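Local coordinates for protein beta-galacturonidase (Eisenbergiella tayi, PDB 6NCW) that probably hydrolyses terminal beta-linked galacturonic acid residues, as a family 2 glycoside hydrolase from a human gut bacterium, at residues E221-A235 with D245-R257. Numbering follows the deposited sequence.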
ATOM      1  N   GLU A 221       9.673  30.725  40.073  1.00 34.67           N
ATOM      2  CA  GLU A 221       8.370  30.478  39.462  1.00 38.34           C
ATOM      3  C   GLU A 221       8.145  28.989  39.230  1.00 34.15           C
ATOM      4  O   GLU A 221       9.093  28.216  39.064  1.00 30.96           O
ATOM      5  CB  GLU A 221       8.232  31.211  38.127  1.00 37.50           C
ATOM      6  CG  GLU A 221       8.083  32.716  38.277  1.00 50.80           C
ATOM      7  CD  GLU A 221       8.678  33.464  37.103  1.00 54.47           C
ATOM      8  OE1 GLU A 221       8.400  33.072  35.947  1.00 58.10           O
ATOM      9  OE2 GLU A 221       9.441  34.426  37.339  1.00 60.76           O
ATOM     10  N   CYS A 222       6.871  28.607  39.193  1.00 30.22           N
ATOM     11  CA  CYS A 222       6.472  27.218  39.014  1.00 32.89           C
ATOM     12  C   CYS A 222       6.863  26.675  37.645  1.00 29.03           C
ATOM     13  O   CYS A 222       6.818  27.378  36.631  1.00 26.86           O
ATOM     14  CB  CYS A 222       4.950  27.071  39.188  1.00 33.07           C
ATOM     15  SG  CYS A 222       4.392  27.396  40.884  1.00 63.31           S
ATOM     16  N   TRP A 223       7.243  25.404  37.630  1.00 30.66           N
ATOM     17  CA  TRP A 223       7.196  24.594  36.424  1.00 25.81           C
ATOM     18  C   TRP A 223       5.858  23.868  36.416  1.00 26.56           C
ATOM     19  O   TRP A 223       5.431  23.328  37.443  1.00 28.21           O
ATOM     20  CB  TRP A 223       8.354  23.596  36.383  1.00 23.15           C
ATOM     21  CG  TRP A 223       8.449  22.787  35.093  1.00 23.12           C
ATOM     22  CD1 TRP A 223       9.263  23.048  34.020  1.00 22.59           C
ATOM     23  CD2 TRP A 223       7.721  21.598  34.759  1.00 23.76           C
ATOM     24  NE1 TRP A 223       9.079  22.102  33.042  1.00 26.08           N
ATOM     25  CE2 TRP A 223       8.138  21.199  33.466  1.00 26.99           C
ATOM     26  CE3 TRP A 223       6.755  20.831  35.421  1.00 24.81           C
ATOM     27  CZ2 TRP A 223       7.621  20.069  32.823  1.00 19.40           C
ATOM     28  CZ3 TRP A 223       6.247  19.699  34.782  1.00 20.86           C
ATOM     29  CH2 TRP A 223       6.687  19.336  33.495  1.00 24.45           C
ATOM     30  N   SER A 224       5.197  23.868  35.265  1.00 22.88           N
ATOM     31  CA  SER A 224       3.957  23.127  35.090  1.00 27.99           C
ATOM     32  C   SER A 224       3.718  22.957  33.602  1.00 26.89           C
ATOM     33  O   SER A 224       4.341  23.654  32.791  1.00 28.52           O
ATOM     34  CB  SER A 224       2.771  23.855  35.735  1.00 24.04           C
ATOM     35  OG  SER A 224       2.362  24.909  34.887  1.00 26.71           O
ATOM     36  N   PRO A 225       2.833  22.030  33.213  1.00 26.94           N
ATOM     37  CA  PRO A 225       2.481  21.898  31.787  1.00 28.19           C
ATOM     38  C   PRO A 225       2.125  23.209  31.118  1.00 28.44           C
ATOM     39  O   PRO A 225       2.530  23.428  29.975  1.00 29.93           O
ATOM     40  CB  PRO A 225       1.289  20.939  31.822  1.00 30.09           C
ATOM     41  CG  PRO A 225       1.578  20.054  33.003  1.00 27.91           C
ATOM     42  CD  PRO A 225       2.355  20.887  34.008  1.00 25.99           C
ATOM     43  N   GLU A 226       1.396  24.099  31.803  1.00 28.94           N
ATOM     44  CA  GLU A 226       0.996  25.376  31.213  1.00 30.93           C
ATOM     45  C   GLU A 226       2.121  26.398  31.190  1.00 31.64           C
ATOM     46  O   GLU A 226       2.056  27.350  30.405  1.00 29.99           O
ATOM     47  CB  GLU A 226      -0.177  25.998  31.975  1.00 31.70           C
ATOM     48  CG  GLU A 226      -1.218  25.009  32.445  1.00 35.43           C
ATOM     49  CD  GLU A 226      -0.866  24.453  33.806  1.00 38.34           C
ATOM     50  OE1 GLU A 226      -0.654  25.239  34.765  1.00 44.15           O
ATOM     51  OE2 GLU A 226      -0.795  23.228  33.916  1.00 38.29           O
ATOM     52  N   SER A 227       3.126  26.236  32.046  1.00 28.38           N
ATOM     53  CA  SER A 227       4.203  27.217  32.176  1.00 28.73           C
ATOM     54  C   SER A 227       5.495  26.500  32.560  1.00 24.13           C
ATOM     55  O   SER A 227       5.886  26.456  33.733  1.00 24.95           O
ATOM     56  CB  SER A 227       3.829  28.283  33.204  1.00 28.05           C
ATOM     57  OG  SER A 227       4.840  29.257  33.292  1.00 32.49           O
ATOM     58  N   PRO A 228       6.195  25.914  31.583  1.00 29.43           N
ATOM     59  CA  PRO A 228       7.371  25.103  31.973  1.00 28.87           C
ATOM     60  C   PRO A 228       8.636  25.927  32.188  1.00 27.88           C
ATOM     61  O   PRO A 228       9.605  25.851  31.422  1.00 29.46           O
ATOM     62  CB  PRO A 228       7.497  24.123  30.799  1.00 25.70           C
ATOM     63  CG  PRO A 228       6.947  24.863  29.635  1.00 28.32           C
ATOM     64  CD  PRO A 228       5.839  25.738  30.161  1.00 26.12           C
ATOM     65  N   VAL A 229       8.653  26.715  33.269  1.00 28.95           N
ATOM     66  CA  VAL A 229       9.811  27.548  33.584  1.00 25.97           C
ATOM     67  C   VAL A 229      10.954  26.678  34.089  1.00 28.44           C
ATOM     68  O   VAL A 229      10.769  25.849  34.988  1.00 26.22           O
ATOM     69  CB  VAL A 229       9.438  28.610  34.633  1.00 31.92           C
ATOM     70  CG1 VAL A 229      10.668  29.382  35.078  1.00 26.95           C
ATOM     71  CG2 VAL A 229       8.357  29.526  34.102  1.00 28.26           C
ATOM     72  N   LEU A 230      12.143  26.867  33.518  1.00 20.83           N
ATOM     73  CA  LEU A 230      13.336  26.126  33.894  1.00 25.56           C
ATOM     74  C   LEU A 230      14.421  27.086  34.375  1.00 30.80           C
ATOM     75  O   LEU A 230      14.468  28.252  33.976  1.00 27.52           O
ATOM     76  CB  LEU A 230      13.884  25.291  32.711  1.00 26.76           C
ATOM     77  CG  LEU A 230      12.919  24.281  32.085  1.00 23.78           C
ATOM     78  CD1 LEU A 230      13.514  23.649  30.824  1.00 22.17           C
ATOM     79  CD2 LEU A 230      12.590  23.231  33.119  1.00 22.61           C
ATOM     80  N   TYR A 231      15.308  26.578  35.223  1.00 31.11           N
ATOM     81  CA  TYR A 231      16.460  27.331  35.686  1.00 28.60           C
ATOM     82  C   TYR A 231      17.729  26.519  35.505  1.00 29.27           C
ATOM     83  O   TYR A 231      17.745  25.316  35.773  1.00 29.25           O
ATOM     84  CB  TYR A 231      16.326  27.701  37.160  1.00 29.19           C
ATOM     85  CG  TYR A 231      15.182  28.627  37.477  1.00 26.73           C
ATOM     86  CD1 TYR A 231      15.351  29.999  37.436  1.00 31.01           C
ATOM     87  CD2 TYR A 231      13.939  28.130  37.826  1.00 26.04           C
ATOM     88  CE1 TYR A 231      14.308  30.858  37.734  1.00 35.42           C
ATOM     89  CE2 TYR A 231      12.885  28.971  38.124  1.00 31.20           C
ATOM     90  CZ  TYR A 231      13.081  30.342  38.087  1.00 34.19           C
ATOM     91  OH  TYR A 231      12.051  31.197  38.390  1.00 33.12           O
ATOM     92  N   LEU A 232      18.810  27.183  35.108  1.00 29.34           N
ATOM     93  CA  LEU A 232      20.114  26.537  35.159  1.00 33.26           C
ATOM     94  C   LEU A 232      20.636  26.565  36.590  1.00 37.58           C
ATOM     95  O   LEU A 232      20.632  27.616  37.241  1.00 36.91           O
ATOM     96  CB  LEU A 232      21.100  27.229  34.219  1.00 32.83           C
ATOM     97  CG  LEU A 232      20.675  27.292  32.754  1.00 34.99           C
ATOM     98  CD1 LEU A 232      21.461  28.353  32.018  1.00 28.73           C
ATOM     99  CD2 LEU A 232      20.879  25.932  32.118  1.00 32.64           C
ATOM    100  N   ILE A 233      21.064  25.409  37.091  1.00 33.87           N
ATOM    101  CA  ILE A 233      21.753  25.317  38.369  1.00 29.21           C
ATOM    102  C   ILE A 233      23.222  25.084  38.062  1.00 33.36           C
ATOM    103  O   ILE A 233      23.566  24.212  37.252  1.00 29.34           O
ATOM    104  CB  ILE A 233      21.161  24.225  39.287  1.00 28.89           C
ATOM    105  CG1 ILE A 233      21.884  24.202  40.630  1.00 29.05           C
ATOM    106  CG2 ILE A 233      21.200  22.829  38.648  1.00 27.74           C
ATOM    107  CD1 ILE A 233      21.177  23.368  41.685  1.00 30.70           C
ATOM    108  N   THR A 234      24.087  25.903  38.661  1.00 33.06           N
ATOM    109  CA  THR A 234      25.521  25.847  38.403  1.00 32.55           C
ATOM    110  C   THR A 234      26.280  25.535  39.686  1.00 35.74           C
ATOM    111  O   THR A 234      26.026  26.139  40.735  1.00 32.10           O
ATOM    112  CB  THR A 234      26.022  27.163  37.806  1.00 36.67           C
ATOM    113  OG1 THR A 234      25.218  27.495  36.667  1.00 40.68           O
ATOM    114  CG2 THR A 234      27.467  27.019  37.364  1.00 36.27           C
ATOM    115  N   ALA A 235      27.220  24.606  39.599  1.00 31.92           N
ATOM    116  CA  ALA A 235      28.114  24.308  40.705  1.00 37.01           C
ATOM    117  C   ALA A 235      29.547  24.482  40.225  1.00 37.25           C
ATOM    118  O   ALA A 235      29.968  23.821  39.268  1.00 39.11           O
ATOM    119  CB  ALA A 235      27.880  22.895  41.241  1.00 32.55           C
ATOM    120  N   ASP A 245      36.587  23.432  38.352  1.00 38.51           N
ATOM    121  CA  ASP A 245      35.678  22.525  37.648  1.00 35.83           C
ATOM    122  C   ASP A 245      34.247  22.996  37.864  1.00 38.51           C
ATOM    123  O   ASP A 245      33.945  23.669  38.853  1.00 35.21           O
ATOM    124  CB  ASP A 245      35.841  21.070  38.113  1.00 34.71           C
ATOM    125  CG  ASP A 245      34.994  20.087  37.295  1.00 39.62           C
ATOM    126  OD1 ASP A 245      35.057  20.146  36.045  1.00 34.55           O
ATOM    127  OD2 ASP A 245      34.260  19.264  37.902  1.00 37.26           O
ATOM    128  N   ASP A 246      33.362  22.626  36.934  1.00 34.86           N
ATOM    129  CA  ASP A 246      31.947  22.940  37.087  1.00 33.40           C
ATOM    130  C   ASP A 246      31.067  21.774  36.644  1.00 36.04           C
ATOM    131  O   ASP A 246      31.519  20.797  36.034  1.00 33.46           O
ATOM    132  CB  ASP A 246      31.549  24.222  36.328  1.00 28.89           C
ATOM    133  CG  ASP A 246      31.678  24.105  34.809  1.00 33.18           C
ATOM    134  OD1 ASP A 246      32.246  23.118  34.265  1.00 31.05           O
ATOM    135  OD2 ASP A 246      31.198  25.046  34.141  1.00 34.96           O
ATOM    136  N   ILE A 247      29.788  21.893  36.995  1.00 35.93           N
ATOM    137  CA  ILE A 247      28.707  21.124  36.392  1.00 33.49           C
ATOM    138  C   ILE A 247      27.501  22.047  36.325  1.00 36.19           C
ATOM    139  O   ILE A 247      27.259  22.839  37.247  1.00 31.95           O
ATOM    140  CB  ILE A 247      28.397  19.832  37.180  1.00 34.80           C
ATOM    141  CG1 ILE A 247      27.477  18.919  36.371  1.00 33.16           C
ATOM    142  CG2 ILE A 247      27.768  20.154  38.531  1.00 33.86           C
ATOM    143  CD1 ILE A 247      27.503  17.496  36.831  1.00 31.57           C
ATOM    144  N   ILE A 248      26.785  22.001  35.203  1.00 29.57           N
ATOM    145  CA  ILE A 248      25.579  22.796  34.999  1.00 29.57           C
ATOM    146  C   ILE A 248      24.438  21.843  34.650  1.00 31.89           C
ATOM    147  O   ILE A 248      24.604  20.959  33.804  1.00 29.64           O
ATOM    148  CB  ILE A 248      25.777  23.844  33.891  1.00 30.41           C
ATOM    149  CG1 ILE A 248      27.047  24.673  34.153  1.00 33.67           C
ATOM    150  CG2 ILE A 248      24.583  24.753  33.814  1.00 28.54           C
ATOM    151  CD1 ILE A 248      27.423  25.614  33.005  1.00 26.99           C
ATOM    152  N   ASP A 249      23.287  22.017  35.305  1.00 31.51           N
ATOM    153  CA  ASP A 249      22.102  21.218  35.015  1.00 30.17           C
ATOM    154  C   ASP A 249      20.893  22.139  34.897  1.00 31.01           C
ATOM    155  O   ASP A 249      21.050  23.363  34.925  1.00 32.39           O
ATOM    156  CB  ASP A 249      21.899  20.147  36.095  1.00 27.82           C
ATOM    157  CG  ASP A 249      21.373  18.821  35.519  1.00 36.46           C
ATOM    158  OD1 ASP A 249      20.397  18.849  34.725  1.00 29.20           O
ATOM    159  OD2 ASP A 249      21.939  17.758  35.861  1.00 37.89           O
ATOM    160  N   ARG A 250      19.692  21.586  34.746  1.00 32.30           N
ATOM    161  CA  ARG A 250      18.473  22.392  34.699  1.00 30.00           C
ATOM    162  C   ARG A 250      17.432  21.844  35.658  1.00 27.62           C
ATOM    163  O   ARG A 250      17.283  20.628  35.796  1.00 30.96           O
ATOM    164  CB  ARG A 250      17.864  22.443  33.305  1.00 29.10           C
ATOM    165  CG  ARG A 250      18.396  23.548  32.445  1.00 31.94           C
ATOM    166  CD  ARG A 250      17.472  23.845  31.292  1.00 29.30           C
ATOM    167  NE  ARG A 250      17.031  22.607  30.655  1.00 33.54           N
ATOM    168  CZ  ARG A 250      16.589  22.526  29.404  1.00 27.93           C
ATOM    169  NH1 ARG A 250      16.541  23.605  28.633  1.00 31.58           N
ATOM    170  NH2 ARG A 250      16.200  21.360  28.924  1.00 28.30           N
ATOM    171  N   VAL A 251      16.687  22.749  36.290  1.00 26.25           N
ATOM    172  CA  VAL A 251      15.688  22.377  37.279  1.00 25.39           C
ATOM    173  C   VAL A 251      14.397  23.114  36.965  1.00 24.57           C
ATOM    174  O   VAL A 251      14.374  24.101  36.225  1.00 24.37           O
ATOM    175  CB  VAL A 251      16.137  22.679  38.735  1.00 23.71           C
ATOM    176  CG1 VAL A 251      17.474  22.013  39.042  1.00 25.80           C
ATOM    177  CG2 VAL A 251      16.212  24.174  38.973  1.00 25.02           C
ATOM    178  N   GLY A 252      13.313  22.577  37.505  1.00 25.10           N
ATOM    179  CA  GLY A 252      12.043  23.278  37.548  1.00 25.22           C
ATOM    180  C   GLY A 252      11.440  23.090  38.925  1.00 24.65           C
ATOM    181  O   GLY A 252      11.662  22.074  39.586  1.00 28.50           O
ATOM    182  N   PHE A 253      10.715  24.107  39.375  1.00 21.54           N
ATOM    183  CA  PHE A 253      10.109  24.112  40.709  1.00 26.63           C
ATOM    184  C   PHE A 253       8.682  23.585  40.582  1.00 24.54           C
ATOM    185  O   PHE A 253       7.761  24.325  40.226  1.00 25.09           O
ATOM    186  CB  PHE A 253      10.135  25.518  41.318  1.00 26.97           C
ATOM    187  CG  PHE A 253      11.499  25.946  41.837  1.00 28.87           C
ATOM    188  CD1 PHE A 253      11.808  25.848  43.189  1.00 29.80           C
ATOM    189  CD2 PHE A 253      12.467  26.455  40.972  1.00 29.25           C
ATOM    190  CE1 PHE A 253      13.064  26.238  43.670  1.00 31.20           C
ATOM    191  CE2 PHE A 253      13.724  26.838  41.444  1.00 26.99           C
ATOM    192  CZ  PHE A 253      14.020  26.729  42.794  1.00 31.20           C
ATOM    193  N   ARG A 254       8.493  22.293  40.844  1.00 27.03           N
ATOM    194  CA  ARG A 254       7.160  21.714  40.890  1.00 26.04           C
ATOM    195  C   ARG A 254       7.124  20.645  41.968  1.00 27.01           C
ATOM    196  O   ARG A 254       8.137  20.014  42.271  1.00 27.00           O
ATOM    197  CB  ARG A 254       6.736  21.113  39.534  1.00 29.34           C
ATOM    198  CG  ARG A 254       7.712  20.075  38.954  1.00 29.42           C
ATOM    199  CD  ARG A 254       7.238  18.695  39.259  1.00 28.69           C
ATOM    200  NE  ARG A 254       8.189  17.645  38.904  1.00 27.08           N
ATOM    201  CZ  ARG A 254       8.989  17.038  39.772  1.00 30.08           C
ATOM    202  NH1 ARG A 254       8.987  17.394  41.050  1.00 29.27           N
ATOM    203  NH2 ARG A 254       9.785  16.063  39.362  1.00 27.71           N
ATOM    204  N   GLU A 255       5.940  20.432  42.527  1.00 25.45           N
ATOM    205  CA  GLU A 255       5.721  19.381  43.507  1.00 29.89           C
ATOM    206  C   GLU A 255       4.887  18.271  42.881  1.00 28.31           C
ATOM    207  O   GLU A 255       3.884  18.541  42.215  1.00 28.09           O
ATOM    208  CB  GLU A 255       5.015  19.927  44.752  1.00 24.43           C
ATOM    209  CG  GLU A 255       4.809  18.888  45.830  1.00 30.18           C
ATOM    210  CD  GLU A 255       4.005  19.429  47.023  1.00 37.77           C
ATOM    211  OE1 GLU A 255       4.620  19.661  48.089  1.00 36.46           O
ATOM    212  OE2 GLU A 255       2.769  19.636  46.887  1.00 33.64           O
ATOM    213  N   ILE A 256       5.292  17.029  43.107  1.00 27.83           N
ATOM    214  CA  ILE A 256       4.500  15.881  42.703  1.00 26.15           C
ATOM    215  C   ILE A 256       4.295  15.024  43.943  1.00 29.21           C
ATOM    216  O   ILE A 256       5.265  14.619  44.592  1.00 29.05           O
ATOM    217  CB  ILE A 256       5.158  15.082  41.562  1.00 22.07           C
ATOM    218  CG1 ILE A 256       4.272  13.908  41.180  1.00 21.94           C
ATOM    219  CG2 ILE A 256       6.533  14.568  41.943  1.00 32.51           C
ATOM    220  CD1 ILE A 256       3.055  14.339  40.428  1.00 23.94           C
ATOM    221  N   ARG A 257       3.039  14.798  44.308  1.00 30.00           N
ATOM    222  CA  ARG A 257       2.737  13.923  45.432  1.00 30.40           C
ATOM    223  C   ARG A 257       1.373  13.297  45.196  1.00 30.86           C
ATOM    224  O   ARG A 257       0.583  13.785  44.384  1.00 29.08           O
ATOM    225  CB  ARG A 257       2.785  14.675  46.777  1.00 30.51           C
ATOM    226  CG  ARG A 257       1.934  15.916  46.839  1.00 31.22           C
ATOM    227  CD  ARG A 257       2.006  16.636  48.202  1.00 31.27           C
ATOM    228  NE  ARG A 257       1.066  17.757  48.215  1.00 30.88           N
ATOM    229  CZ  ARG A 257      -0.152  17.714  48.751  1.00 34.82           C
ATOM    230  NH1 ARG A 257      -0.586  16.607  49.354  1.00 30.10           N
ATOM    231  NH2 ARG A 257      -0.940  18.784  48.687  1.00 34.26           N
TER
HETATM  232  O   HOH W   1      10.556  26.480  37.561  1.00 23.32           O
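R250 runs across L230 and L232 of the facing segment. Its CB sits 3.8 Å from Y231 O, and CG packs against L232 CD2 at 3.5 Å. CD lies between the two leucines, touching L232 CD2 and L230 CD1. A bend at chi3 (-45°) turns the guanidinium so that L230 CD1 rests over the centre of one face, 3.6 Å from CZ. At the tip, NH1 forms a salt bridge with E325, while the leucine pads its flat side. Backbone pairing fixes this register: Y231 and V251 exchange two hydrogen bonds, as do I233 with D249 and A235 with I247. The F253 ring stands nearly perpendicular to that of Y231, planes at 87°, with Y231 CE2 3.8 Å from F253 CD2. Beyond L230 and G252 the chains diverge, linked by a water that donates to E221 O and V229 O and accepts from F253 N. W223 N bonds to F253 O (2.9 Å), and W223 CE3 meets R254 CG at 3.7 Å, the side chains running side by side. This twisted antiparallel beta hairpin belongs to the immunoglobulin-like beta-sandwich of family 2 hydrolases; R250 in it and W223 just before it, whose NE1 donates to D324 O, reach the TIM-barrel domain.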